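Local coordinates for protein amidase, hydantoinase/carbamoylase family (PDB 6C0D) that probably hydrolyses N-carbamoyl-L-amino acids to the free amino acids, as a homodimeric, zinc-binding member of the peptidase M20 family, at residues P82-G87 and R411-I416; P195-G200 and E395-Q400; A207-V212 and I402-E407; V336-A341 and H367-I372; H345-A350 and W358-S363. All coordinates share one frame; numbering follows the deposited sequence.

How the interactions relate
Interactions 1 and 3 set helix 399-419 against strands 83-88 and 210-227; interaction 2 sets the loop leading into that helix against strand 189-198. Interactions 2 and 3 lie close together, their centres about 9 Å apart, with Thr397 touching Ile402. Interaction 5 is equally near interaction 3, and strand 358-363 pairs with strand 210-227 there; its helix also packs on helix residues 411-416 of interaction 1. The zinc site belongs to interaction 2 through His196, whose ring meets His367 of interaction 4. The side chains of Ala369 (interaction 4) and Ile86 (interaction 1) lie about 10 Å and 13 Å from the zinc ion.

Interaction 1: residues P82-G87 and R411-I416; sequences PALVIG and RAAARI. With SO4 (sulfate ion), chain D.
Leu84 and Ile86, on one face of strand 83-87, press against Ala413 and Ile416 of helix 411-416. The tight part centres on the small Ala413, whose CB lies 3.7 Å from Leu84 CD2 and 4.2 Å from Ile86 CD1, so two branched side chains share one methyl. Leu84 carries its CG anti to the backbone N (chi1 166°), which sends the fork at the helix: CD2 takes the alanine while CD1 meets Ile416 CG2 at 4.1 Å, the two side chains crossing at about a right angle. All four residues are buried, and the contact is purely apolar. The far side of the helix is looser and more polar. Arg411 reaches outward with an extended chain and Arg415 with one bent at chi2 and chi3, and their guanidinium edges converge on a sulfate, probably from the crystallisation liquor. Arg415 NH1 stands 2.9 Å from sulfate O4, near the guanidinium plane; the Arg411 approach to O2 is too short to be trusted in detail, and both arginines have a second conformer. Arg411 also makes a cation-pi contact with Phe13. The segment axes approach to 9.7 Å at 154°, the nearly antiparallel packing of a C-terminal helix on a central strand expected in the alpha/beta catalytic domain of the M20 peptidases.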
# COMPACT_ATOMS: atom_id res chain seq x y z
N PRO A 82 -23.84 -22.40 -44.73
CA PRO A 82 -22.89 -21.92 -43.72
C PRO A 82 -23.38 -20.68 -43.02
O PRO A 82 -24.04 -19.82 -43.62
CB PRO A 82 -21.62 -21.61 -44.54
CG PRO A 82 -22.14 -21.31 -45.91
CD PRO A 82 -23.35 -22.21 -46.10
N ALA A 83 -23.00 -20.55 -41.75
CA ALA A 83 -23.53 -19.50 -40.89
C ALA A 83 -22.41 -18.60 -40.37
O ALA A 83 -21.29 -19.05 -40.10
CB ALA A 83 -24.28 -20.10 -39.69
N LEU A 84 -22.75 -17.33 -40.24
CA LEU A 84 -21.95 -16.35 -39.52
C LEU A 84 -22.59 -16.14 -38.15
O LEU A 84 -23.79 -15.86 -38.07
CB LEU A 84 -21.91 -15.04 -40.31
CG LEU A 84 -21.39 -13.80 -39.56
CD1 LEU A 84 -19.92 -13.99 -39.24
CD2 LEU A 84 -21.60 -12.58 -40.46
N VAL A 85 -21.80 -16.24 -37.08
CA VAL A 85 -22.28 -15.99 -35.72
C VAL A 85 -21.85 -14.58 -35.32
O VAL A 85 -20.67 -14.23 -35.47
CB VAL A 85 -21.70 -17.03 -34.73
CG1 VAL A 85 -22.24 -16.80 -33.31
CG2 VAL A 85 -21.97 -18.47 -35.20
N ILE A 86 -22.79 -13.77 -34.84
CA ILE A 86 -22.47 -12.41 -34.39
C ILE A 86 -22.93 -12.29 -32.95
O ILE A 86 -24.08 -12.63 -32.64
CB ILE A 86 -23.15 -11.33 -35.25
CG1 ILE A 86 -22.94 -11.62 -36.74
CG2 ILE A 86 -22.62 -9.93 -34.83
CD1 ILE A 86 -23.71 -10.67 -37.65
N GLY A 87 -22.07 -11.80 -32.07
CA GLY A 87 -22.55 -11.65 -30.72
C GLY A 87 -21.54 -10.99 -29.81
O GLY A 87 -20.55 -10.42 -30.25
N ARG A 411 -22.55 -4.20 -43.25
CA ARG A 411 -21.96 -4.31 -44.58
C ARG A 411 -20.90 -5.41 -44.62
O ARG A 411 -20.91 -6.26 -45.52
CB ARG A 411 -21.37 -2.97 -45.02
CG ARG A 411 -20.75 -3.00 -46.42
CD ARG A 411 -20.14 -1.65 -46.81
NE ARG A 411 -19.39 -1.71 -48.07
CZ ARG A 411 -19.86 -1.29 -49.23
NH1 ARG A 411 -21.07 -0.75 -49.29
NH2 ARG A 411 -19.13 -1.37 -50.33
N ALA A 412 -20.00 -5.42 -43.64
CA ALA A 412 -19.00 -6.48 -43.57
C ALA A 412 -19.65 -7.85 -43.42
O ALA A 412 -19.20 -8.83 -44.02
CB ALA A 412 -18.06 -6.23 -42.39
N ALA A 413 -20.69 -7.95 -42.59
CA ALA A 413 -21.36 -9.23 -42.39
C ALA A 413 -21.94 -9.74 -43.70
O ALA A 413 -21.88 -10.94 -43.99
CB ALA A 413 -22.47 -9.12 -41.35
N ALA A 414 -22.53 -8.84 -44.48
CA ALA A 414 -23.06 -9.23 -45.79
C ALA A 414 -21.96 -9.82 -46.67
O ALA A 414 -22.18 -10.82 -47.37
CB ALA A 414 -23.71 -8.03 -46.49
N ARG A 415 -20.78 -9.18 -46.67
CA ARG A 415 -19.69 -9.64 -47.52
C ARG A 415 -19.09 -10.93 -46.99
O ARG A 415 -18.73 -11.82 -47.76
CB ARG A 415 -18.60 -8.56 -47.61
CG ARG A 415 -19.04 -7.27 -48.28
CD ARG A 415 -19.37 -7.50 -49.75
NE ARG A 415 -18.29 -8.18 -50.46
CZ ARG A 415 -17.13 -7.62 -50.82
NH1 ARG A 415 -16.88 -6.35 -50.51
NH2 ARG A 415 -16.22 -8.33 -51.47
N ILE A 416 -18.93 -11.02 -45.66
CA ILE A 416 -18.39 -12.22 -45.04
C ILE A 416 -19.30 -13.41 -45.32
O ILE A 416 -18.85 -14.48 -45.76
CB ILE A 416 -18.23 -12.01 -43.52
CG1 ILE A 416 -17.07 -11.05 -43.24
CG2 ILE A 416 -18.01 -13.38 -42.82
CD1 ILE A 416 -17.12 -10.46 -41.80
S SO4 D . -15.83 -2.47 -51.34
O1 SO4 D . -14.48 -1.91 -51.36
O2 SO4 D . -16.77 -1.47 -50.85
O3 SO4 D . -16.19 -2.88 -52.69
O4 SO4 D . -15.85 -3.63 -50.45

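Interaction 2: residues P195-G200 and E395-Q400; sequences PHIEQG and EDTAEQ. With ZN (zinc ion), chain B.
Van der Waals contact joins Ile197 to Glu395. The CD1 methyl of Ile197 sits over the flat face of the carboxylate, 3.3 Å from Glu395 CD and almost equally far from both oxygens; the Ile197 CG1 branch lies between backbone N and carbonyl carbon (chi1 61°), directing CD1 there. The CG2 methyl turns to Thr397, 4.1 Å from its OG1. Nearer the solvent, Gln199 OE1 lies 3.4 Å from Glu395 CB, though both side chains are poorly ordered.

The polar ends are held elsewhere: Glu395 OE1 accepts from the backbone N of Leu99 and Asp100, and Thr397 OG1 bonds to Pro384 O. Within its own strand, His196 ND1 donates to Ile197 O at 2.8 Å, nearly straight at 176°; Ile197 O lies in the plane of the His196 ring, and the N-H meets one of its lone pairs in the carbonyl plane.

Metal bonding falls to the other imidazole nitrogen. His196 NE2 binds the zinc ion, which also takes His89, Asp100 and two waters. The ND1 bond therefore helps to fix the rotation of a first-shell ligand, while Glu395, bonded to the backbone N of Asp100, is placed as a second-shell residue and probably steadies that ligand.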
# COMPACT_ATOMS: atom_id res chain seq x y z
N PRO A 195 -18.68 -7.21 -32.41
CA PRO A 195 -18.52 -5.76 -32.24
C PRO A 195 -18.41 -5.44 -30.75
O PRO A 195 -19.02 -6.10 -29.92
CB PRO A 195 -19.81 -5.17 -32.82
CG PRO A 195 -20.51 -6.36 -33.56
CD PRO A 195 -20.06 -7.57 -32.77
N HIS A 196 -17.63 -4.41 -30.42
CA HIS A 196 -17.47 -4.04 -29.01
C HIS A 196 -17.07 -2.56 -28.92
O HIS A 196 -16.43 -2.04 -29.82
CB HIS A 196 -16.40 -4.94 -28.36
CG HIS A 196 -16.50 -5.07 -26.87
ND1 HIS A 196 -16.10 -4.08 -26.01
CD2 HIS A 196 -16.93 -6.10 -26.10
CE1 HIS A 196 -16.30 -4.47 -24.76
NE2 HIS A 196 -16.80 -5.69 -24.79
N ILE A 197 -17.43 -1.90 -27.80
CA ILE A 197 -16.92 -0.56 -27.57
C ILE A 197 -15.46 -0.63 -27.15
O ILE A 197 -14.96 -1.67 -26.69
CB ILE A 197 -17.74 0.18 -26.49
CG1 ILE A 197 -17.63 -0.59 -25.16
CG2 ILE A 197 -19.17 0.36 -26.91
CD1 ILE A 197 -17.93 0.26 -23.94
N GLU A 198 -14.77 0.49 -27.29
CA GLU A 198 -13.50 0.73 -26.61
C GLU A 198 -13.55 2.12 -25.97
O GLU A 198 -13.58 3.13 -26.68
CB GLU A 198 -12.32 0.64 -27.57
CG GLU A 198 -11.02 0.62 -26.80
CD GLU A 198 -9.82 1.18 -27.54
OE1 GLU A 198 -8.83 0.42 -27.59
OE2 GLU A 198 -9.83 2.35 -28.03
N GLN A 199 -13.54 2.16 -24.64
CA GLN A 199 -13.40 3.37 -23.85
C GLN A 199 -11.94 3.68 -23.50
O GLN A 199 -11.64 4.82 -23.11
CB GLN A 199 -14.24 3.24 -22.56
CG GLN A 199 -14.19 4.41 -21.58
CD GLN A 199 -14.97 4.12 -20.31
OE1 GLN A 199 -16.00 4.74 -20.04
NE2 GLN A 199 -14.49 3.16 -19.53
N GLY A 200 -11.04 2.70 -23.66
CA GLY A 200 -9.68 2.83 -23.15
C GLY A 200 -8.94 4.05 -23.67
O GLY A 200 -8.24 4.73 -22.90
N GLU A 395 -19.74 5.50 -18.89
CA GLU A 395 -19.36 5.00 -20.21
C GLU A 395 -20.44 5.33 -21.24
O GLU A 395 -21.64 5.19 -20.97
CB GLU A 395 -19.14 3.49 -20.12
CG GLU A 395 -19.30 2.70 -21.41
CD GLU A 395 -19.48 1.20 -21.14
OE1 GLU A 395 -20.54 0.64 -21.51
OE2 GLU A 395 -18.57 0.59 -20.54
N ASP A 396 -20.02 5.79 -22.43
CA ASP A 396 -21.00 6.23 -23.42
C ASP A 396 -20.36 6.40 -24.80
O ASP A 396 -19.14 6.55 -24.93
CB ASP A 396 -21.67 7.55 -23.00
CG ASP A 396 -23.07 7.69 -23.58
OD1 ASP A 396 -23.53 6.76 -24.27
OD2 ASP A 396 -23.70 8.74 -23.34
N THR A 397 -21.22 6.41 -25.82
CA THR A 397 -20.86 6.57 -27.23
C THR A 397 -21.96 7.37 -27.91
O THR A 397 -23.14 7.10 -27.68
CB THR A 397 -20.70 5.21 -27.91
OG1 THR A 397 -19.67 4.44 -27.26
CG2 THR A 397 -20.34 5.39 -29.38
N ALA A 398 -21.59 8.37 -28.72
CA ALA A 398 -22.59 9.16 -29.43
C ALA A 398 -23.50 8.26 -30.26
O ALA A 398 -23.03 7.28 -30.84
CB ALA A 398 -21.93 10.19 -30.34
N GLU A 399 -24.80 8.60 -30.31
CA GLU A 399 -25.73 7.73 -31.03
C GLU A 399 -25.34 7.57 -32.49
O GLU A 399 -25.45 6.48 -33.05
CB GLU A 399 -27.16 8.25 -30.93
CG GLU A 399 -27.73 8.20 -29.51
CD GLU A 399 -29.25 8.24 -29.45
OE1 GLU A 399 -29.92 8.51 -30.47
OE2 GLU A 399 -29.79 7.98 -28.36
N GLN A 400 -24.89 8.65 -33.14
CA GLN A 400 -24.49 8.52 -34.54
C GLN A 400 -23.29 7.60 -34.71
O GLN A 400 -23.12 6.99 -35.77
CB GLN A 400 -24.19 9.91 -35.12
CG GLN A 400 -23.16 10.70 -34.31
CD GLN A 400 -22.68 11.93 -35.03
OE1 GLN A 400 -21.93 11.84 -36.00
NE2 GLN A 400 -23.12 13.10 -34.57
ZN ZN B . -17.20 -6.76 -22.96
O HOH W 1 -15.77 -6.63 -21.42
O HOH W 2 -15.98 -8.37 -23.97

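Interaction 3: residues A207-V212 and I402-E407; sequences AKLIGV and IVLGCE. With EDO (1,2-ethanediol), chain J.
Where helix 399-419 packs on the start of strand 210-227, within the alpha/beta catalytic domain of the M20 fold, Leu209 and Ile210 meet Leu404 and Gly405. Leu209, partly exposed, points its CD1 at Leu404 CD2, 3.8 Å away, and the same leucine methyl lies 4.0 Å from Leu209 CB; the two side chains cross at about a right angle. Leu404 places its CG anti to the backbone N (chi1 176°), which swings CD2 out toward the loop. Deeper in, Ile210 reaches the helix with its CD1 alone, 3.9 Å from Gly405 CA and 4.4 Å from Leu404 CG. With no side chain on Gly405, that methyl rests directly against the helix backbone, and the two CA atoms of Ile210 and Gly405 come within 6.8 Å. Ile210 also packs on Trp358 of the neighbouring strand.

Ahead of the strand, Ala207 ends helix 202-206 with positive phi in a Schellman motif. An ethanediol, probably from the crystallisation liquor, donates from O1 to Lys208 O at 2.8 Å and rests its C1 3.6 Å from Leu209 CD2. The Lys208 amino group turns elsewhere, to Gly356 O. The contact proper thus depends on shape and buried methyls, while the backbone of Ile210 is bonded to Met359 of strand 358-363.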
# COMPACT_ATOMS: atom_id res chain seq x y z
N ALA A 207 -9.08 10.11 -32.55
CA ALA A 207 -10.28 10.77 -33.05
C ALA A 207 -10.90 10.02 -34.23
O ALA A 207 -11.63 10.61 -35.04
CB ALA A 207 -10.02 12.24 -33.44
N LYS A 208 -10.63 8.71 -34.32
CA LYS A 208 -11.25 7.87 -35.34
C LYS A 208 -12.54 7.26 -34.80
O LYS A 208 -12.81 7.29 -33.60
CB LYS A 208 -10.31 6.74 -35.77
CG LYS A 208 -8.94 7.16 -36.26
CD LYS A 208 -8.97 7.65 -37.68
CE LYS A 208 -7.58 7.57 -38.29
NZ LYS A 208 -7.48 8.32 -39.56
N LEU A 209 -13.34 6.70 -35.71
CA LEU A 209 -14.67 6.21 -35.38
C LEU A 209 -14.78 4.69 -35.40
O LEU A 209 -15.74 4.16 -34.84
CB LEU A 209 -15.71 6.80 -36.35
CG LEU A 209 -15.75 8.35 -36.38
CD1 LEU A 209 -16.85 8.83 -37.34
CD2 LEU A 209 -15.96 8.91 -34.97
N ILE A 210 -13.87 3.99 -36.07
CA ILE A 210 -14.00 2.54 -36.29
C ILE A 210 -12.64 1.91 -36.10
O ILE A 210 -11.66 2.36 -36.72
CB ILE A 210 -14.51 2.21 -37.71
CG1 ILE A 210 -15.91 2.79 -37.95
CG2 ILE A 210 -14.46 0.67 -37.97
CD1 ILE A 210 -17.02 2.14 -37.13
N GLY A 211 -12.56 0.86 -35.29
CA GLY A 211 -11.30 0.12 -35.19
C GLY A 211 -11.46 -1.31 -35.68
O GLY A 211 -12.43 -1.99 -35.31
N VAL A 212 -10.54 -1.76 -36.53
CA VAL A 212 -10.52 -3.15 -36.99
C VAL A 212 -9.46 -3.87 -36.16
O VAL A 212 -8.28 -3.55 -36.26
CB VAL A 212 -10.17 -3.24 -38.48
CG1 VAL A 212 -10.05 -4.73 -38.92
CG2 VAL A 212 -11.23 -2.50 -39.33
N ILE A 402 -22.76 4.91 -32.63
CA ILE A 402 -23.36 3.58 -32.46
C ILE A 402 -23.97 3.11 -33.78
O ILE A 402 -23.80 1.95 -34.19
CB ILE A 402 -24.42 3.61 -31.34
CG1 ILE A 402 -23.78 3.99 -30.00
CG2 ILE A 402 -25.16 2.25 -31.27
CD1 ILE A 402 -24.80 4.30 -28.88
N VAL A 403 -24.70 4.00 -34.45
CA VAL A 403 -25.32 3.68 -35.73
C VAL A 403 -24.26 3.37 -36.78
O VAL A 403 -24.37 2.38 -37.52
CB VAL A 403 -26.24 4.83 -36.18
CG1 VAL A 403 -26.68 4.64 -37.65
CG2 VAL A 403 -27.44 4.92 -35.25
N LEU A 404 -23.24 4.22 -36.90
CA LEU A 404 -22.19 3.96 -37.90
C LEU A 404 -21.50 2.62 -37.68
O LEU A 404 -21.26 1.86 -38.63
CB LEU A 404 -21.16 5.09 -37.90
CG LEU A 404 -19.96 4.88 -38.83
CD1 LEU A 404 -20.43 4.78 -40.30
CD2 LEU A 404 -18.90 5.99 -38.68
N GLY A 405 -21.19 2.29 -36.42
CA GLY A 405 -20.59 1.00 -36.13
C GLY A 405 -21.44 -0.15 -36.64
O GLY A 405 -20.92 -1.13 -37.19
N CYS A 406 -22.75 -0.04 -36.48
CA CYS A 406 -23.63 -1.11 -36.93
C CYS A 406 -23.72 -1.15 -38.44
O CYS A 406 -23.80 -2.22 -39.04
CB CYS A 406 -25.02 -0.95 -36.31
SG CYS A 406 -26.02 -2.49 -36.43
N GLU A 407 -23.74 0.03 -39.09
CA GLU A 407 -23.71 0.06 -40.55
C GLU A 407 -22.46 -0.63 -41.11
O GLU A 407 -22.54 -1.40 -42.08
CB GLU A 407 -23.79 1.52 -41.04
CG GLU A 407 -25.17 2.12 -40.81
CD GLU A 407 -25.23 3.61 -41.13
OE1 GLU A 407 -24.19 4.26 -41.04
OE2 GLU A 407 -26.31 4.12 -41.47
C1 EDO J . -14.06 9.62 -31.99
O1 EDO J . -12.98 8.95 -31.33
C2 EDO J . -14.97 10.34 -31.00
O2 EDO J . -14.84 11.76 -31.22

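Interaction 4: residues V336-A341 and H367-I372; sequences VTMDAA and HDAQVI
Van der Waals contact carries the join between Val336 and Gln370. Both methyls of the valine face one backbone oxygen: CG1 is 3.9 Å from Gln370 O and CG2 4.0 Å from it, with CG1 placed anti to the backbone N (chi1 173°). That oxygen is not left to the methyls, since it accepts from Gln374 NE2. The apolar touch is looser: Met338, folded back at chi2 (-69°), brings its end round so that SD lies 4.5 Å from Ala369 CB and CE 4.3 Å from Ala369 O.

In the fold, the short strand 336-337 pairs antiparallel with strand 210-227, and helix 368-372 packs alongside, where Ile216 of that long strand touches Met338, Ala369 and Gln370 alike.

Hydrogen bonds run within 367-372 or to outside residues. Gln370 OE1 weakly receives His367 N at 3.4 Å, and its NE2 turns weakly to Glu333. Asp368 O accepts from both Val371 N and Ile372 N. On the other segment, Asp339 occupies the N-cap of helix 340-353, its OD2 receiving Leu342 N. His367 meets the ring of the zinc ligand His196, their planes about 55° apart.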
# COMPACT_ATOMS: atom_id res chain seq x y z
N VAL A 336 -3.89 -13.60 -29.34
CA VAL A 336 -4.80 -14.35 -30.19
C VAL A 336 -5.11 -13.48 -31.40
O VAL A 336 -5.72 -12.41 -31.25
CB VAL A 336 -6.09 -14.77 -29.46
CG1 VAL A 336 -7.08 -15.41 -30.46
CG2 VAL A 336 -5.78 -15.77 -28.33
N THR A 337 -4.67 -13.90 -32.58
CA THR A 337 -4.88 -13.06 -33.76
C THR A 337 -6.30 -13.21 -34.27
O THR A 337 -6.90 -14.29 -34.20
CB THR A 337 -3.90 -13.44 -34.88
OG1 THR A 337 -4.20 -14.76 -35.31
CG2 THR A 337 -2.47 -13.41 -34.38
N MET A 338 -6.84 -12.12 -34.80
CA MET A 338 -8.12 -12.20 -35.48
C MET A 338 -7.89 -12.65 -36.92
O MET A 338 -6.83 -12.38 -37.51
CB MET A 338 -8.84 -10.84 -35.46
CG MET A 338 -9.11 -10.32 -34.02
SD MET A 338 -10.32 -11.27 -33.11
CE MET A 338 -9.29 -12.48 -32.20
N ASP A 339 -8.88 -13.34 -37.48
CA ASP A 339 -8.71 -13.94 -38.81
C ASP A 339 -8.37 -12.87 -39.84
O ASP A 339 -9.05 -11.84 -39.92
CB ASP A 339 -10.01 -14.65 -39.22
CG ASP A 339 -9.85 -15.40 -40.52
OD1 ASP A 339 -9.39 -16.56 -40.47
OD2 ASP A 339 -10.17 -14.81 -41.57
N ALA A 340 -7.32 -13.10 -40.64
CA ALA A 340 -6.85 -12.05 -41.55
C ALA A 340 -7.88 -11.73 -42.65
O ALA A 340 -8.07 -10.55 -43.01
CB ALA A 340 -5.53 -12.46 -42.19
N ALA A 341 -8.53 -12.74 -43.22
CA ALA A 341 -9.52 -12.44 -44.26
C ALA A 341 -10.75 -11.73 -43.68
O ALA A 341 -11.28 -10.81 -44.30
CB ALA A 341 -9.90 -13.73 -45.02
N HIS A 367 -11.83 -10.71 -24.41
CA HIS A 367 -13.20 -10.81 -24.93
C HIS A 367 -13.49 -12.27 -25.23
O HIS A 367 -12.58 -13.08 -25.39
CB HIS A 367 -13.41 -10.01 -26.22
CG HIS A 367 -13.06 -8.56 -26.09
ND1 HIS A 367 -13.87 -7.67 -25.42
CD2 HIS A 367 -12.00 -7.85 -26.54
CE1 HIS A 367 -13.32 -6.47 -25.45
NE2 HIS A 367 -12.18 -6.55 -26.13
N ASP A 368 -14.79 -12.59 -25.33
CA ASP A 368 -15.18 -13.93 -25.78
C ASP A 368 -14.52 -14.31 -27.10
O ASP A 368 -14.24 -15.49 -27.34
CB ASP A 368 -16.70 -14.01 -25.94
CG ASP A 368 -17.42 -14.00 -24.61
OD1 ASP A 368 -17.13 -14.88 -23.78
OD2 ASP A 368 -18.25 -13.09 -24.38
N ALA A 369 -14.25 -13.33 -27.97
CA ALA A 369 -13.63 -13.63 -29.26
C ALA A 369 -12.28 -14.32 -29.11
O ALA A 369 -11.87 -15.06 -30.00
CB ALA A 369 -13.46 -12.34 -30.07
N GLN A 370 -11.57 -14.08 -28.00
CA GLN A 370 -10.28 -14.74 -27.85
C GLN A 370 -10.46 -16.25 -27.65
O GLN A 370 -9.56 -17.03 -28.00
CB GLN A 370 -9.49 -14.13 -26.69
CG GLN A 370 -9.87 -14.65 -25.34
CD GLN A 370 -9.25 -13.81 -24.24
OE1 GLN A 370 -9.02 -12.62 -24.43
NE2 GLN A 370 -8.99 -14.43 -23.09
N VAL A 371 -11.58 -16.66 -27.06
CA VAL A 371 -11.88 -18.08 -26.90
C VAL A 371 -12.35 -18.68 -28.23
O VAL A 371 -11.91 -19.76 -28.64
CB VAL A 371 -12.94 -18.27 -25.80
CG1 VAL A 371 -13.48 -19.72 -25.77
CG2 VAL A 371 -12.36 -17.87 -24.43
N ILE A 372 -13.27 -17.99 -28.90
CA ILE A 372 -13.88 -18.54 -30.11
C ILE A 372 -12.86 -18.61 -31.24
O ILE A 372 -12.85 -19.57 -32.03
CB ILE A 372 -15.13 -17.72 -30.47
CG1 ILE A 372 -16.21 -18.00 -29.42
CG2 ILE A 372 -15.63 -18.06 -31.90
CD1 ILE A 372 -17.24 -16.92 -29.33

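Interaction 5: residues H345-A350 and W358-S363; sequences HLAQAA and WMHMPS
Helix 345-350 runs nearly antiparallel to strand 358-363 (159° between axes that approach to 9.1 Å), and the two converge where Ala350 CA and Trp358 CA lie 6.3 Å apart. Trp358 fills the gap. Its CG stands between the backbone N and the carbonyl carbon (chi1 71°), and this torsion lays the indole flat along the helix, one face turned to it. Ala350 CB sits over the five-membered ring in a CH-pi contact, 3.9 Å from the centroid and 26° off the normal; its nearest ring atom is CG, at 3.6 Å. One turn earlier, Ala347 O hangs above the same face, offset toward the rim, while Ala347 CB meets the far end of the six-membered ring, 3.6 Å from CH2. Two alanines spaced three residues apart thus give the helix a smooth side on which the ring can lie. His360 adds a looser touch, its NE2 4.2 Å from Ala347 CB and its CE1 in plane at the edge of the indole. The ring nitrogen does not cross to these residues; Trp358 NE1 donates to Asp351 OD1 just past the segment, which helps to fix the rotation of the indole. This is helix-on-sheet packing in the alpha/beta catalytic domain of the M20 fold, helix 340-353 lying against the strand that follows it.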
# COMPACT_ATOMS: atom_id res chain seq x y z
N HIS A 345 -12.37 -8.02 -44.71
CA HIS A 345 -13.77 -7.64 -44.94
C HIS A 345 -14.19 -6.47 -44.06
O HIS A 345 -14.90 -5.56 -44.52
CB HIS A 345 -14.71 -8.83 -44.70
CG HIS A 345 -14.64 -9.87 -45.77
ND1 HIS A 345 -15.13 -9.67 -47.05
CD2 HIS A 345 -14.16 -11.14 -45.74
CE1 HIS A 345 -14.94 -10.77 -47.76
NE2 HIS A 345 -14.36 -11.68 -46.99
N LEU A 346 -13.80 -6.48 -42.78
CA LEU A 346 -14.14 -5.35 -41.92
C LEU A 346 -13.48 -4.07 -42.44
O LEU A 346 -14.12 -3.01 -42.46
CB LEU A 346 -13.71 -5.60 -40.48
CG LEU A 346 -14.43 -6.72 -39.71
CD1 LEU A 346 -13.79 -6.90 -38.35
CD2 LEU A 346 -15.89 -6.37 -39.51
N ALA A 347 -12.21 -4.15 -42.84
CA ALA A 347 -11.51 -2.95 -43.31
C ALA A 347 -12.14 -2.41 -44.59
O ALA A 347 -12.24 -1.18 -44.77
CB ALA A 347 -10.02 -3.26 -43.54
N GLN A 348 -12.54 -3.30 -45.51
CA GLN A 348 -13.20 -2.85 -46.74
C GLN A 348 -14.51 -2.14 -46.42
O GLN A 348 -14.81 -1.08 -47.00
CB GLN A 348 -13.42 -4.04 -47.70
CG GLN A 348 -12.07 -4.50 -48.29
CD GLN A 348 -12.07 -5.95 -48.81
OE1 GLN A 348 -13.00 -6.72 -48.56
NE2 GLN A 348 -11.00 -6.32 -49.48
N ALA A 349 -15.29 -2.67 -45.48
CA ALA A 349 -16.55 -2.01 -45.11
C ALA A 349 -16.28 -0.69 -44.41
O ALA A 349 -17.01 0.30 -44.62
CB ALA A 349 -17.38 -2.92 -44.21
N ALA A 350 -15.25 -0.65 -43.56
CA ALA A 350 -14.93 0.59 -42.85
C ALA A 350 -14.47 1.66 -43.82
O ALA A 350 -14.82 2.83 -43.68
CB ALA A 350 -13.84 0.33 -41.79
N TRP A 358 -11.16 5.27 -39.88
CA TRP A 358 -10.99 3.94 -39.30
C TRP A 358 -9.51 3.59 -39.20
O TRP A 358 -8.66 4.17 -39.89
CB TRP A 358 -11.75 2.88 -40.13
CG TRP A 358 -11.11 2.63 -41.46
CD1 TRP A 358 -11.31 3.34 -42.62
CD2 TRP A 358 -10.16 1.60 -41.77
NE1 TRP A 358 -10.52 2.81 -43.64
CE2 TRP A 358 -9.81 1.74 -43.14
CE3 TRP A 358 -9.56 0.57 -41.02
CZ2 TRP A 358 -8.89 0.89 -43.77
CZ3 TRP A 358 -8.64 -0.28 -41.65
CH2 TRP A 358 -8.31 -0.11 -43.01
N MET A 359 -9.19 2.62 -38.33
CA MET A 359 -7.80 2.17 -38.22
C MET A 359 -7.76 0.72 -37.76
O MET A 359 -8.68 0.22 -37.11
CB MET A 359 -6.98 3.02 -37.23
CG MET A 359 -7.55 2.97 -35.79
SD MET A 359 -6.83 4.18 -34.63
CE MET A 359 -5.29 3.36 -34.27
N HIS A 360 -6.66 0.05 -38.10
CA HIS A 360 -6.31 -1.21 -37.44
C HIS A 360 -5.74 -0.93 -36.06
O HIS A 360 -5.05 0.07 -35.84
CB HIS A 360 -5.26 -1.99 -38.24
CG HIS A 360 -5.78 -2.60 -39.51
ND1 HIS A 360 -5.64 -2.00 -40.74
CD2 HIS A 360 -6.39 -3.79 -39.74
CE1 HIS A 360 -6.16 -2.77 -41.67
NE2 HIS A 360 -6.62 -3.87 -41.09
N MET A 361 -5.99 -1.85 -35.13
CA MET A 361 -5.48 -1.68 -33.76
C MET A 361 -5.62 -2.98 -33.00
O MET A 361 -6.52 -3.77 -33.29
CB MET A 361 -6.27 -0.58 -33.03
CG MET A 361 -7.78 -0.89 -33.03
SD MET A 361 -8.75 0.46 -32.28
CE MET A 361 -8.29 0.28 -30.56
N PRO A 362 -4.77 -3.24 -32.02
CA PRO A 362 -4.98 -4.40 -31.15
C PRO A 362 -6.10 -4.11 -30.16
O PRO A 362 -6.46 -2.95 -29.91
CB PRO A 362 -3.64 -4.54 -30.42
CG PRO A 362 -3.17 -3.08 -30.29
CD PRO A 362 -3.58 -2.45 -31.61
N SER A 363 -6.64 -5.19 -29.59
CA SER A 363 -7.51 -5.10 -28.42
C SER A 363 -6.68 -5.28 -27.16
O SER A 363 -6.14 -6.37 -26.92
CB SER A 363 -8.63 -6.14 -28.47
OG SER A 363 -9.31 -6.14 -27.22